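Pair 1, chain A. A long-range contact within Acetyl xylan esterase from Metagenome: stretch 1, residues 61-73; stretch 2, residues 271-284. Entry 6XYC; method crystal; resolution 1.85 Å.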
# COMPACT_ATOMS: atom_id res chain seq x y z
N ALA A 61 5.14 -10.58 -9.15
CA ALA A 61 6.37 -11.35 -9.26
C ALA A 61 7.25 -11.17 -8.04
O ALA A 61 7.98 -12.10 -7.66
CB ALA A 61 7.14 -10.95 -10.51
N SER A 62 7.19 -10.00 -7.40
CA SER A 62 8.10 -9.71 -6.30
C SER A 62 7.66 -10.36 -5.00
O SER A 62 8.49 -10.94 -4.29
CB SER A 62 8.21 -8.20 -6.10
OG SER A 62 8.79 -7.58 -7.23
N ILE A 63 6.37 -10.28 -4.65
CA ILE A 63 5.92 -10.76 -3.35
C ILE A 63 4.63 -11.56 -3.42
O ILE A 63 4.00 -11.84 -2.40
CB ILE A 63 5.76 -9.58 -2.36
CG1 ILE A 63 4.50 -8.77 -2.71
CG2 ILE A 63 6.98 -8.67 -2.39
CD1 ILE A 63 4.36 -7.45 -1.96
N GLY A 64 4.21 -11.93 -4.63
CA GLY A 64 2.95 -12.64 -4.77
C GLY A 64 3.05 -14.09 -4.34
O GLY A 64 2.16 -14.60 -3.65
N ALA A 65 4.12 -14.77 -4.73
CA ALA A 65 4.23 -16.20 -4.46
C ALA A 65 4.15 -16.52 -2.97
O ALA A 65 3.35 -17.39 -2.60
CB ALA A 65 5.52 -16.75 -5.07
N PRO A 66 4.93 -15.89 -2.08
CA PRO A 66 4.81 -16.25 -0.66
C PRO A 66 3.40 -16.09 -0.12
O PRO A 66 2.94 -16.94 0.66
CB PRO A 66 5.80 -15.30 0.04
CG PRO A 66 6.08 -14.20 -0.97
CD PRO A 66 5.94 -14.84 -2.32
N LEU A 67 2.70 -15.04 -0.52
CA LEU A 67 1.32 -14.84 -0.07
C LEU A 67 0.41 -15.97 -0.55
O LEU A 67 -0.42 -16.47 0.21
CB LEU A 67 0.80 -13.49 -0.56
CG LEU A 67 1.52 -12.28 0.04
CD1 LEU A 67 0.98 -10.98 -0.56
CD2 LEU A 67 1.37 -12.28 1.55
N LEU A 68 0.56 -16.38 -1.81
CA LEU A 68 -0.26 -17.48 -2.32
C LEU A 68 0.05 -18.78 -1.58
O LEU A 68 -0.87 -19.51 -1.20
CB LEU A 68 -0.03 -17.64 -3.82
CG LEU A 68 -0.60 -16.50 -4.67
CD1 LEU A 68 0.04 -16.45 -6.05
CD2 LEU A 68 -2.12 -16.63 -4.77
N LYS A 69 1.33 -19.07 -1.37
CA LYS A 69 1.71 -20.29 -0.65
C LYS A 69 1.18 -20.28 0.78
O LYS A 69 0.93 -21.34 1.35
CB LYS A 69 3.23 -20.44 -0.66
CG LYS A 69 3.82 -20.82 -2.01
CD LYS A 69 4.88 -19.81 -2.45
CE LYS A 69 6.30 -20.32 -2.19
NZ LYS A 69 7.29 -19.21 -2.19
N ALA A 70 1.02 -19.10 1.37
CA ALA A 70 0.45 -18.97 2.71
C ALA A 70 -1.06 -19.14 2.72
O ALA A 70 -1.65 -19.20 3.81
CB ALA A 70 0.82 -17.61 3.31
N GLY A 71 -1.69 -19.20 1.56
CA GLY A 71 -3.12 -19.45 1.47
C GLY A 71 -3.98 -18.23 1.24
O GLY A 71 -5.20 -18.31 1.43
N PHE A 72 -3.40 -17.11 0.82
CA PHE A 72 -4.15 -15.89 0.58
C PHE A 72 -4.39 -15.70 -0.91
O PHE A 72 -3.52 -16.01 -1.73
CB PHE A 72 -3.42 -14.66 1.13
CG PHE A 72 -3.30 -14.63 2.62
CD1 PHE A 72 -2.19 -15.15 3.25
CD2 PHE A 72 -4.31 -14.09 3.39
CE1 PHE A 72 -2.08 -15.12 4.63
CE2 PHE A 72 -4.22 -14.06 4.77
CZ PHE A 72 -3.10 -14.57 5.39
N ALA A 73 -5.57 -15.20 -1.25
CA ALA A 73 -5.79 -14.61 -2.56
C ALA A 73 -4.97 -13.33 -2.67
O ALA A 73 -4.86 -12.57 -1.70
CB ALA A 73 -7.27 -14.31 -2.78
N TYR A 271 12.04 -12.65 5.61
CA TYR A 271 11.14 -11.52 5.77
C TYR A 271 9.82 -11.73 5.04
O TYR A 271 8.80 -11.18 5.46
CB TYR A 271 11.85 -10.27 5.32
CG TYR A 271 13.13 -10.11 6.10
CD1 TYR A 271 13.10 -9.88 7.47
CD2 TYR A 271 14.37 -10.24 5.49
CE1 TYR A 271 14.26 -9.75 8.19
CE2 TYR A 271 15.54 -10.12 6.22
CZ TYR A 271 15.47 -9.87 7.57
OH TYR A 271 16.63 -9.74 8.30
N PHE A 272 9.81 -12.54 3.98
CA PHE A 272 8.53 -13.02 3.47
C PHE A 272 7.78 -13.79 4.55
O PHE A 272 6.56 -13.63 4.70
CB PHE A 272 8.75 -13.92 2.25
CG PHE A 272 9.18 -13.19 1.01
CD1 PHE A 272 9.03 -11.81 0.88
CD2 PHE A 272 9.71 -13.90 -0.05
CE1 PHE A 272 9.44 -11.16 -0.28
CE2 PHE A 272 10.11 -13.26 -1.21
CZ PHE A 272 9.98 -11.89 -1.33
N LYS A 273 8.48 -14.63 5.32
CA LYS A 273 7.84 -15.36 6.40
C LYS A 273 7.31 -14.40 7.46
O LYS A 273 6.21 -14.61 8.00
CB LYS A 273 8.81 -16.36 7.03
CG LYS A 273 8.17 -17.34 8.02
CD LYS A 273 9.19 -18.32 8.60
CE LYS A 273 8.89 -18.66 10.06
NZ LYS A 273 7.48 -19.09 10.29
N ASP A 274 8.06 -13.35 7.78
CA ASP A 274 7.55 -12.33 8.69
C ASP A 274 6.23 -11.77 8.18
O ASP A 274 5.28 -11.60 8.96
CB ASP A 274 8.57 -11.20 8.87
CG ASP A 274 9.81 -11.64 9.63
OD1 ASP A 274 9.72 -12.55 10.47
OD2 ASP A 274 10.88 -11.05 9.38
N MET A 275 6.15 -11.49 6.88
CA MET A 275 4.93 -10.90 6.33
C MET A 275 3.78 -11.90 6.37
O MET A 275 2.66 -11.57 6.77
CB MET A 275 5.16 -10.43 4.89
CG MET A 275 3.86 -10.13 4.13
SD MET A 275 4.09 -9.51 2.45
CE MET A 275 4.98 -10.85 1.69
N THR A 276 4.03 -13.14 5.93
CA THR A 276 2.95 -14.12 5.86
C THR A 276 2.53 -14.58 7.25
O THR A 276 1.34 -14.83 7.48
CB THR A 276 3.36 -15.32 5.00
OG1 THR A 276 4.61 -15.86 5.46
CG2 THR A 276 3.50 -14.91 3.55
N ASP A 277 3.47 -14.68 8.19
CA ASP A 277 3.10 -14.97 9.57
C ASP A 277 2.22 -13.86 10.13
O ASP A 277 1.20 -14.13 10.78
CB ASP A 277 4.36 -15.14 10.43
CG ASP A 277 5.01 -16.50 10.26
OD1 ASP A 277 4.43 -17.36 9.56
OD2 ASP A 277 6.10 -16.72 10.83
N PHE A 278 2.60 -12.60 9.89
CA PHE A 278 1.83 -11.46 10.37
C PHE A 278 0.41 -11.50 9.83
O PHE A 278 -0.57 -11.45 10.59
CB PHE A 278 2.55 -10.17 9.97
CG PHE A 278 1.76 -8.92 10.23
CD1 PHE A 278 1.73 -8.36 11.50
CD2 PHE A 278 1.06 -8.29 9.21
CE1 PHE A 278 1.00 -7.20 11.76
CE2 PHE A 278 0.33 -7.13 9.46
CZ PHE A 278 0.31 -6.59 10.74
N PHE A 279 0.27 -11.61 8.51
CA PHE A 279 -1.06 -11.66 7.91
C PHE A 279 -1.85 -12.85 8.41
O PHE A 279 -3.06 -12.76 8.65
CB PHE A 279 -0.97 -11.69 6.37
CG PHE A 279 -0.82 -10.33 5.74
CD1 PHE A 279 -1.55 -9.24 6.16
CD2 PHE A 279 0.06 -10.16 4.68
CE1 PHE A 279 -1.40 -8.00 5.56
CE2 PHE A 279 0.21 -8.93 4.08
CZ PHE A 279 -0.52 -7.85 4.52
N THR A 280 -1.18 -13.99 8.59
CA THR A 280 -1.88 -15.18 9.08
C THR A 280 -2.37 -14.96 10.51
O THR A 280 -3.52 -15.26 10.84
CB THR A 280 -0.98 -16.41 9.02
OG1 THR A 280 -0.67 -16.72 7.66
CG2 THR A 280 -1.68 -17.61 9.68
N GLU A 281 -1.50 -14.41 11.37
CA GLU A 281 -1.91 -14.10 12.73
C GLU A 281 -3.05 -13.09 12.74
O GLU A 281 -4.01 -13.24 13.51
CB GLU A 281 -0.72 -13.56 13.53
CG GLU A 281 0.46 -14.52 13.62
CD GLU A 281 1.78 -13.82 13.86
OE1 GLU A 281 2.79 -14.53 14.09
OE2 GLU A 281 1.83 -12.58 13.82
N GLN A 282 -2.97 -12.06 11.90
CA GLN A 282 -4.04 -11.07 11.83
C GLN A 282 -5.33 -11.67 11.29
O GLN A 282 -6.43 -11.31 11.73
CB GLN A 282 -3.60 -9.89 10.96
CG GLN A 282 -2.45 -9.08 11.53
CD GLN A 282 -2.86 -8.26 12.74
OE1 GLN A 282 -3.88 -7.57 12.72
NE2 GLN A 282 -2.07 -8.34 13.81
N SER A 283 -5.22 -12.61 10.35
CA SER A 283 -6.40 -13.20 9.73
C SER A 283 -7.28 -13.91 10.74
O SER A 283 -8.47 -14.10 10.48
CB SER A 283 -5.98 -14.17 8.63
OG SER A 283 -5.03 -15.10 9.11
N THR A 284 -6.73 -14.29 11.89
CA THR A 284 -7.44 -15.06 12.90
C THR A 284 -7.93 -14.20 14.06
O THR A 284 -9.04 -14.40 14.55
CB THR A 284 -6.55 -16.17 13.45
OG1 THR A 284 -5.50 -15.59 14.24
CG2 THR A 284 -5.94 -16.98 12.31
O HOH W 1 -0.49 -19.15 6.23

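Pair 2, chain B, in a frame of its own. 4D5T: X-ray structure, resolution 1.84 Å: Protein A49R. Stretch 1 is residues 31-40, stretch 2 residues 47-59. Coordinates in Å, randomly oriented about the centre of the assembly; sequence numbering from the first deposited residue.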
# COMPACT_ATOMS: atom_id res chain seq x y z
N ILE B 31 0.82 -1.74 15.56
CA ILE B 31 1.02 -2.99 14.81
C ILE B 31 0.64 -2.76 13.34
O ILE B 31 1.35 -3.20 12.44
CB ILE B 31 0.21 -4.13 15.47
CG1 ILE B 31 0.82 -4.35 16.92
CG2 ILE B 31 0.13 -5.35 14.53
CD1 ILE B 31 0.38 -5.55 17.70
N LEU B 32 -0.45 -2.03 13.09
CA LEU B 32 -0.83 -1.72 11.72
C LEU B 32 0.29 -1.01 10.97
O LEU B 32 0.67 -1.41 9.86
CB LEU B 32 -2.12 -0.88 11.70
CG LEU B 32 -2.55 -0.33 10.35
CD1 LEU B 32 -2.93 -1.44 9.40
CD2 LEU B 32 -3.72 0.61 10.56
N ASN B 33 0.87 -0.02 11.62
CA ASN B 33 1.96 0.74 10.99
C ASN B 33 3.23 -0.08 10.76
O ASN B 33 3.86 0.04 9.71
CB ASN B 33 2.29 1.99 11.78
CG ASN B 33 1.16 3.03 11.71
OD1 ASN B 33 0.25 2.94 10.86
ND2 ASN B 33 1.16 3.93 12.65
N LYS B 34 3.61 -0.92 11.71
CA LYS B 34 4.75 -1.89 11.45
C LYS B 34 4.44 -2.79 10.27
O LYS B 34 5.28 -3.05 9.47
CB LYS B 34 5.25 -2.72 12.68
N ASP B 35 3.19 -3.28 10.17
CA ASP B 35 2.77 -4.14 9.04
C ASP B 35 2.83 -3.40 7.72
O ASP B 35 3.25 -3.95 6.70
CB ASP B 35 1.35 -4.68 9.28
CG ASP B 35 1.27 -5.77 10.37
OD1 ASP B 35 2.34 -6.38 10.71
OD2 ASP B 35 0.13 -6.06 10.81
N ILE B 36 2.45 -2.12 7.71
CA ILE B 36 2.59 -1.29 6.50
C ILE B 36 4.04 -1.17 6.08
O ILE B 36 4.37 -1.36 4.90
CB ILE B 36 1.87 0.08 6.70
CG1 ILE B 36 0.37 -0.15 6.77
CG2 ILE B 36 2.22 1.01 5.55
CD1 ILE B 36 -0.43 1.06 7.20
N VAL B 37 4.93 -0.87 7.04
CA VAL B 37 6.38 -0.77 6.76
C VAL B 37 6.88 -2.11 6.15
O VAL B 37 7.57 -2.14 5.13
CB VAL B 37 7.21 -0.41 8.01
CG1 VAL B 37 8.73 -0.50 7.70
CG2 VAL B 37 6.87 1.01 8.45
N ASN B 38 6.52 -3.18 6.81
CA ASN B 38 6.95 -4.50 6.32
C ASN B 38 6.44 -4.80 4.89
O ASN B 38 7.15 -5.38 4.10
CB ASN B 38 6.58 -5.58 7.33
CG ASN B 38 7.51 -5.57 8.57
OD1 ASN B 38 8.65 -5.20 8.48
ND2 ASN B 38 7.05 -6.13 9.66
N PHE B 39 5.20 -4.44 4.58
CA PHE B 39 4.69 -4.59 3.21
C PHE B 39 5.59 -3.79 2.21
O PHE B 39 5.96 -4.30 1.13
CB PHE B 39 3.23 -4.09 3.12
CG PHE B 39 2.70 -4.07 1.71
CD1 PHE B 39 2.33 -5.26 1.08
CD2 PHE B 39 2.65 -2.88 0.99
CE1 PHE B 39 1.83 -5.23 -0.24
CE2 PHE B 39 2.22 -2.86 -0.32
CZ PHE B 39 1.81 -4.03 -0.95
N ILE B 40 5.88 -2.53 2.54
CA ILE B 40 6.72 -1.68 1.73
C ILE B 40 8.11 -2.31 1.48
O ILE B 40 8.66 -2.17 0.37
CB ILE B 40 6.81 -0.28 2.36
CG1 ILE B 40 5.45 0.43 2.14
CG2 ILE B 40 7.96 0.52 1.83
CD1 ILE B 40 5.30 1.65 3.04
N ASP B 47 -1.77 -12.12 7.02
CA ASP B 47 -2.76 -12.29 8.08
C ASP B 47 -3.39 -10.98 8.53
O ASP B 47 -4.46 -10.99 9.14
CB ASP B 47 -2.13 -12.94 9.30
CG ASP B 47 -3.15 -13.61 10.17
OD1 ASP B 47 -4.02 -14.35 9.66
OD2 ASP B 47 -3.11 -13.34 11.39
N ASN B 48 -2.74 -9.85 8.26
CA ASN B 48 -3.41 -8.54 8.45
C ASN B 48 -4.25 -8.23 7.21
O ASN B 48 -3.70 -8.10 6.16
CB ASN B 48 -2.34 -7.46 8.67
CG ASN B 48 -2.94 -6.07 8.86
OD1 ASN B 48 -3.94 -5.71 8.27
ND2 ASN B 48 -2.26 -5.25 9.67
N PRO B 49 -5.61 -8.14 7.34
CA PRO B 49 -6.41 -7.99 6.16
C PRO B 49 -6.14 -6.74 5.34
O PRO B 49 -6.31 -6.77 4.12
CB PRO B 49 -7.86 -7.94 6.70
CG PRO B 49 -7.79 -8.31 8.09
CD PRO B 49 -6.37 -8.24 8.59
N PHE B 50 -5.72 -5.64 5.99
CA PHE B 50 -5.34 -4.50 5.23
C PHE B 50 -4.11 -4.76 4.34
O PHE B 50 -4.03 -4.23 3.20
CB PHE B 50 -5.13 -3.24 6.11
CG PHE B 50 -4.88 -1.99 5.31
CD1 PHE B 50 -5.85 -1.47 4.51
CD2 PHE B 50 -3.71 -1.28 5.43
CE1 PHE B 50 -5.66 -0.26 3.78
CE2 PHE B 50 -3.48 -0.14 4.70
CZ PHE B 50 -4.46 0.42 3.91
N ILE B 51 -3.16 -5.51 4.85
CA ILE B 51 -1.96 -5.89 4.05
C ILE B 51 -2.35 -6.89 2.92
O ILE B 51 -1.93 -6.72 1.78
CB ILE B 51 -0.87 -6.47 4.96
CG1 ILE B 51 -0.43 -5.49 6.06
CG2 ILE B 51 0.35 -6.90 4.17
CD1 ILE B 51 -0.15 -4.07 5.66
N SER B 52 -3.25 -7.84 3.19
CA SER B 52 -3.82 -8.63 2.10
C SER B 52 -4.53 -7.79 1.02
O SER B 52 -4.31 -8.02 -0.20
CB SER B 52 -4.73 -9.74 2.66
OG SER B 52 -5.17 -10.51 1.56
N PHE B 53 -5.28 -6.79 1.43
CA PHE B 53 -5.88 -5.79 0.50
C PHE B 53 -4.80 -5.13 -0.33
O PHE B 53 -4.89 -5.12 -1.58
CB PHE B 53 -6.75 -4.77 1.25
CG PHE B 53 -7.25 -3.62 0.41
CD1 PHE B 53 -8.40 -3.76 -0.34
CD2 PHE B 53 -6.61 -2.43 0.44
CE1 PHE B 53 -8.85 -2.74 -1.14
CE2 PHE B 53 -7.14 -1.33 -0.30
CZ PHE B 53 -8.23 -1.52 -1.10
N LEU B 54 -3.78 -4.60 0.33
CA LEU B 54 -2.71 -3.92 -0.42
C LEU B 54 -2.05 -4.86 -1.42
O LEU B 54 -1.70 -4.47 -2.56
CB LEU B 54 -1.67 -3.38 0.56
CG LEU B 54 -2.12 -2.22 1.43
CD1 LEU B 54 -1.09 -1.88 2.49
CD2 LEU B 54 -2.35 -0.97 0.58
N ASP B 55 -1.78 -6.10 -1.00
CA ASP B 55 -1.12 -7.08 -1.85
C ASP B 55 -1.98 -7.44 -3.05
O ASP B 55 -1.50 -7.50 -4.16
CB ASP B 55 -0.80 -8.34 -1.01
CG ASP B 55 -0.08 -9.41 -1.79
OD1 ASP B 55 1.10 -9.23 -2.04
OD2 ASP B 55 -0.70 -10.40 -2.17
N THR B 56 -3.27 -7.62 -2.81
CA THR B 56 -4.25 -7.81 -3.91
C THR B 56 -4.26 -6.64 -4.88
O THR B 56 -4.18 -6.84 -6.08
CB THR B 56 -5.61 -8.15 -3.35
OG1 THR B 56 -5.50 -9.39 -2.66
CG2 THR B 56 -6.64 -8.30 -4.46
N VAL B 57 -4.28 -5.39 -4.37
CA VAL B 57 -4.30 -4.26 -5.24
C VAL B 57 -3.01 -4.16 -6.02
O VAL B 57 -3.01 -3.92 -7.27
CB VAL B 57 -4.53 -2.94 -4.42
CG1 VAL B 57 -4.37 -1.68 -5.28
CG2 VAL B 57 -5.90 -2.94 -3.80
N TYR B 58 -1.89 -4.36 -5.34
CA TYR B 58 -0.58 -4.34 -6.02
C TYR B 58 -0.57 -5.34 -7.21
O TYR B 58 -0.10 -5.05 -8.31
CB TYR B 58 0.50 -4.70 -5.00
CG TYR B 58 1.90 -4.59 -5.46
CD1 TYR B 58 2.51 -5.65 -6.10
CD2 TYR B 58 2.64 -3.43 -5.25
CE1 TYR B 58 3.83 -5.57 -6.49
CE2 TYR B 58 3.96 -3.33 -5.66
CZ TYR B 58 4.53 -4.39 -6.29
OH TYR B 58 5.82 -4.33 -6.68
N THR B 59 -1.11 -6.52 -6.96
CA THR B 59 -1.14 -7.62 -7.95
C THR B 59 -2.07 -7.25 -9.11
O THR B 59 -1.73 -7.49 -10.26
CB THR B 59 -1.63 -8.91 -7.30
OG1 THR B 59 -0.66 -9.31 -6.34
CG2 THR B 59 -1.75 -10.03 -8.34

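The sharpest difference lies where Ala70(A) of pair 1 superposes on Phe39(B) of pair 2. In pair 2 the helix is still running, and Phe39(B) drives its ring as a knob into a hole formed by Ile51(B), Leu54(B), Asp55(B) and Tyr58(B). Leu54(B) CB lies over one face of the ring, 3.8 Å from Phe39(B) CZ, while Tyr58(B) CB meets its edge. In pair 1 the same position carries one methyl group, Ala70(A) CB, 3.8 Å from Thr276(A) CG2. Gly71(A), the first residue to leave helical phi/psi, closes a Schellman motif with positive phi, where a CB would jam against the preceding carbonyl O; glycine suits the turn. The turn brings in Phe72(A), whose ring packs on the second helix. Phe72(A) CZ packs 3.7 Å from Phe279(A) CB, and the ring edge faces Thr280(A) OG1.

Around these differences the backbones agree to 0.7 Å over 14 central residues. Two helices run in broadly the same direction, crossing at -49° in pair 1 and -26° in pair 2, with axes 9.7 and 10.1 Å apart at closest approach.

The best-matched side chains across the interface are Thr276(A) and Ile51(B). Both are beta-branched, and their side-chain centres fall 0.5 Å apart; each sets a methyl group against a carbonyl O of the first helix: Thr276(A) CG2 lies 3.6 Å from Pro66(A) O, and Ile51(B) CD1 lies 3.6 Å from Asp35(B) O. Leu67(A) and Ile36(B) also match, each starting sideways and bringing its end nearer the partner helix. Leu67(A) CD2 reaches Met275(A) CE at 3.9 Å, whereas Ile36(B) CD1 meets Phe50(B) CE2 at 4.1 Å; flexible methionine and flat phenylalanine both supply apolar surface at one position.

Pro66(A) and Asp35(B) both point toward the other helix but use different chemistry. The proline, whose nitrogen has no hydrogen to bond to the preceding turn, sits at a kink and lays CG over one face of the Phe272(A) ring, with Pro66(A) CG 3.8 Å from Phe272(A) CD2. The aspartate instead accepts a nearly straight hydrogen bond, Asn48(B) ND2 to Asp35(B) OD2 at 2.8 Å. Asparagine suits this site because Asn48(B) OD1 also accepts a weak capping bond from Phe50(B) N at 2.9 Å. Pair 1 has no direct hydrogen bond between its stretches; a water bridges them instead, donating to Ala70(A) O and Thr280(A) OG1.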